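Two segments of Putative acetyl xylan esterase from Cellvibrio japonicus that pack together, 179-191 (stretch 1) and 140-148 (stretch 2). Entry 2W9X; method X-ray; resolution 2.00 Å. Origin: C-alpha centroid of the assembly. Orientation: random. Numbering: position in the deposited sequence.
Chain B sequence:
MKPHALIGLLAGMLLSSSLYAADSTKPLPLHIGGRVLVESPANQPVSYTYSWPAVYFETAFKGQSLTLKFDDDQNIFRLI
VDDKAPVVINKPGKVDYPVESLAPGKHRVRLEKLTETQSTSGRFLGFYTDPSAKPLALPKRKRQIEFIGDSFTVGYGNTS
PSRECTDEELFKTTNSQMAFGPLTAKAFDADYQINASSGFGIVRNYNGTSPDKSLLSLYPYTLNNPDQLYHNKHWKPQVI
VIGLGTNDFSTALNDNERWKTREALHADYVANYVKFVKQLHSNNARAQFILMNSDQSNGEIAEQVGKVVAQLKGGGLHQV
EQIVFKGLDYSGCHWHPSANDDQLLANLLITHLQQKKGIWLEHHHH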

# COMPACT_ATOMS: atom_id res chain seq x y z
N ALA B 179 15.95 10.94 13.75
CA ALA B 179 14.97 10.96 12.68
C ALA B 179 14.27 9.59 12.62
O ALA B 179 14.76 8.61 13.17
CB ALA B 179 15.62 11.31 11.34
N PHE B 180 13.14 9.53 11.91
CA PHE B 180 12.29 8.34 11.90
C PHE B 180 12.93 7.07 11.30
O PHE B 180 12.53 5.96 11.64
CB PHE B 180 10.94 8.64 11.22
CG PHE B 180 11.06 9.11 9.78
CD1 PHE B 180 11.23 8.18 8.73
CD2 PHE B 180 10.97 10.47 9.47
CE1 PHE B 180 11.34 8.61 7.39
CE2 PHE B 180 11.06 10.91 8.15
CZ PHE B 180 11.25 9.96 7.10
N GLY B 181 13.93 7.24 10.44
CA GLY B 181 14.57 6.11 9.78
C GLY B 181 15.38 5.20 10.70
O GLY B 181 15.06 4.01 10.83
N PRO B 182 16.43 5.74 11.34
CA PRO B 182 17.16 4.96 12.36
C PRO B 182 16.26 4.41 13.48
O PRO B 182 16.45 3.27 13.89
CB PRO B 182 18.18 5.96 12.90
CG PRO B 182 18.47 6.80 11.70
CD PRO B 182 17.07 7.05 11.13
N LEU B 183 15.28 5.20 13.93
CA LEU B 183 14.36 4.75 14.98
C LEU B 183 13.51 3.57 14.52
O LEU B 183 13.31 2.62 15.28
CB LEU B 183 13.44 5.88 15.46
CG LEU B 183 13.98 7.15 16.11
CD1 LEU B 183 12.79 8.04 16.47
CD2 LEU B 183 14.89 6.87 17.34
N THR B 184 13.02 3.62 13.28
CA THR B 184 12.31 2.47 12.71
C THR B 184 13.21 1.21 12.62
O THR B 184 12.80 0.13 13.04
CB THR B 184 11.64 2.81 11.36
OG1 THR B 184 10.78 3.95 11.54
CG2 THR B 184 10.80 1.66 10.84
N ALA B 185 14.41 1.35 12.07
CA ALA B 185 15.31 0.21 11.92
C ALA B 185 15.64 -0.45 13.28
O ALA B 185 15.69 -1.67 13.40
CB ALA B 185 16.57 0.65 11.24
N LYS B 186 15.82 0.37 14.31
CA LYS B 186 16.19 -0.13 15.64
C LYS B 186 15.09 -0.95 16.32
O LYS B 186 15.39 -1.89 17.08
CB LYS B 186 16.70 1.01 16.52
CG LYS B 186 18.12 1.45 16.12
CD LYS B 186 18.60 2.65 16.92
CE LYS B 186 20.05 2.96 16.59
NZ LYS B 186 20.54 4.13 17.38
N ALA B 187 13.83 -0.62 16.03
CA ALA B 187 12.69 -1.40 16.56
C ALA B 187 12.65 -2.82 15.99
O ALA B 187 12.07 -3.72 16.60
CB ALA B 187 11.36 -0.67 16.29
N PHE B 188 13.29 -3.03 14.84
CA PHE B 188 13.33 -4.34 14.21
C PHE B 188 14.73 -4.97 14.25
O PHE B 188 14.93 -6.05 13.70
CB PHE B 188 12.82 -4.26 12.76
CG PHE B 188 11.37 -3.88 12.64
CD1 PHE B 188 10.37 -4.84 12.83
CD2 PHE B 188 10.99 -2.57 12.33
CE1 PHE B 188 9.00 -4.49 12.72
CE2 PHE B 188 9.63 -2.21 12.22
CZ PHE B 188 8.63 -3.18 12.41
N ASP B 189 15.67 -4.30 14.91
CA ASP B 189 17.09 -4.67 14.89
C ASP B 189 17.61 -4.93 13.47
O ASP B 189 18.24 -5.96 13.19
CB ASP B 189 17.38 -5.87 15.81
CG ASP B 189 18.86 -6.12 16.00
OD1 ASP B 189 19.66 -5.15 15.95
OD2 ASP B 189 19.24 -7.30 16.20
N ALA B 190 17.34 -3.98 12.58
CA ALA B 190 17.81 -4.06 11.19
C ALA B 190 18.95 -3.11 10.96
O ALA B 190 19.03 -2.05 11.58
CB ALA B 190 16.67 -3.74 10.22
N ASP B 191 19.86 -3.49 10.07
CA ASP B 191 20.85 -2.53 9.61
C ASP B 191 20.17 -1.51 8.71
O ASP B 191 19.13 -1.78 8.11
CB ASP B 191 22.01 -3.24 8.92
CG ASP B 191 22.98 -3.84 9.91
OD1 ASP B 191 23.48 -3.10 10.79
OD2 ASP B 191 23.23 -5.05 9.80
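Stretch 2, residues 140-148: KRKRQIEFI

Stretch 2 bends at Lys142 (phi/psi -80/-35) and then runs extended from Arg143 on, against the helix 180-187 and the turn that follows it. Its strand, which reaches Ile148 and continues beyond it, lies nearly antiparallel to the helix: the N-to-C directions differ by 168° and the axes approach to 8.9 Å. Past the helix, stretch 1 reverses through Asp189, whose positive phi belongs to a Schellman motif, so that Asp191 meets Gln144 in a parallel bridge, CA to CA 4.9 Å.

Asp191 and Arg141 are the most covered residues of their stretches. The backbone of Asp191 is held from both ends: its N donates to Arg143 O (3.0 Å), and its O accepts from Ile145 N (3.1 Å), the pattern of a parallel sheet. Its carboxylate reaches back to Arg141, where NH1 of Arg141 meets OD1 of Asp191 at 2.9 Å; NE of the same guanidinium meets Asp189 OD1 at 2.8 Å. Both are salt bridges with hydrogen bonds, made near the guanidinium plane, so one arginine ties Asp189 of the turn to Asp191, the bridged residue. One water adds to this, donating to Arg141 O and Asp191 OD2 while accepting from Gln144 NE2; a second links Arg141 N to Asp191 OD2. Arg143 reaches Phe188, its NH1 donating to Phe188 O at 3.0 Å.

At the other end of the contact, Phe147 points toward the first turn of the helix. Gly181 CA sits over its ring, 3.4 Å from the centroid and 8° off the normal; an ideal CB on Gly181 would lie tight against Phe147 CG (3.1 Å) and would clash with Pro182 CD (3.0 Å). Phe180 CE1 packs obliquely at 3.8 Å from Phe147 CD1, and Thr184 CB lies 3.8 Å from Phe147 CZ. Between these two regions, Ile145 CG2 rests 3.5 Å from Ala185 CB and 4.1 Å from Ala190 CB.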

# COMPACT_ATOMS: atom_id res chain seq x y z
N LYS B 140 24.95 -9.71 13.50
CA LYS B 140 24.63 -10.43 12.27
C LYS B 140 23.15 -10.18 11.95
O LYS B 140 22.33 -11.09 12.03
N ARG B 141 22.83 -8.95 11.58
CA ARG B 141 21.44 -8.56 11.34
C ARG B 141 20.97 -9.04 9.97
O ARG B 141 21.56 -8.70 8.95
CB ARG B 141 21.27 -7.04 11.50
CG ARG B 141 21.91 -6.50 12.75
CD ARG B 141 21.57 -5.05 13.02
NE ARG B 141 21.98 -4.68 14.37
CZ ARG B 141 23.04 -3.93 14.66
NH1 ARG B 141 23.80 -3.43 13.68
NH2 ARG B 141 23.36 -3.69 15.94
N LYS B 142 19.91 -9.85 9.96
CA LYS B 142 19.35 -10.37 8.71
C LYS B 142 18.48 -9.30 8.07
O LYS B 142 18.43 -9.16 6.85
CB LYS B 142 18.54 -11.64 8.95
N ARG B 143 17.80 -8.53 8.92
CA ARG B 143 16.92 -7.46 8.46
C ARG B 143 17.73 -6.26 7.99
O ARG B 143 18.72 -5.87 8.62
CB ARG B 143 15.96 -7.06 9.57
CG ARG B 143 15.08 -8.19 10.01
CD ARG B 143 14.38 -7.86 11.29
NE ARG B 143 13.56 -8.99 11.71
CZ ARG B 143 12.73 -8.97 12.75
NH1 ARG B 143 12.60 -7.88 13.49
NH2 ARG B 143 12.04 -10.05 13.04
N GLN B 144 17.30 -5.71 6.86
CA GLN B 144 17.92 -4.54 6.26
C GLN B 144 16.83 -3.62 5.72
O GLN B 144 15.88 -4.07 5.05
CB GLN B 144 18.86 -4.94 5.13
CG GLN B 144 20.09 -5.74 5.55
CD GLN B 144 20.98 -6.05 4.36
OE1 GLN B 144 20.54 -6.00 3.20
NE2 GLN B 144 22.24 -6.37 4.64
N ILE B 145 16.96 -2.32 6.03
CA ILE B 145 16.00 -1.30 5.62
C ILE B 145 16.75 -0.05 5.13
O ILE B 145 17.75 0.36 5.72
CB ILE B 145 14.99 -0.93 6.76
CG1 ILE B 145 13.91 0.04 6.23
CG2 ILE B 145 15.73 -0.40 8.00
CD1 ILE B 145 12.61 0.09 7.09
N GLU B 146 16.26 0.53 4.04
CA GLU B 146 16.86 1.72 3.48
C GLU B 146 15.87 2.87 3.44
O GLU B 146 14.72 2.68 3.02
CB GLU B 146 17.41 1.44 2.07
CG GLU B 146 17.87 2.69 1.33
CD GLU B 146 18.71 2.39 0.10
OE1 GLU B 146 19.06 1.21 -0.09
OE2 GLU B 146 19.03 3.34 -0.65
N PHE B 147 16.32 4.05 3.87
CA PHE B 147 15.52 5.28 3.77
C PHE B 147 16.14 6.23 2.78
O PHE B 147 17.30 6.60 2.89
CB PHE B 147 15.38 5.96 5.14
CG PHE B 147 14.51 5.19 6.09
CD1 PHE B 147 13.18 5.51 6.26
CD2 PHE B 147 15.03 4.09 6.79
CE1 PHE B 147 12.36 4.79 7.15
CE2 PHE B 147 14.22 3.35 7.67
CZ PHE B 147 12.88 3.71 7.85
N ILE B 148 15.34 6.60 1.78
CA ILE B 148 15.77 7.50 0.72
C ILE B 148 14.92 8.74 0.84
O ILE B 148 13.69 8.65 0.99
CB ILE B 148 15.60 6.87 -0.69
CG1 ILE B 148 16.28 5.49 -0.78
CG2 ILE B 148 16.15 7.81 -1.75
CD1 ILE B 148 16.02 4.73 -2.12
O HOH W 1 22.74 -6.70 7.77
O HOH W 2 24.56 -7.11 10.86
O HOH W 3 17.92 -8.37 12.29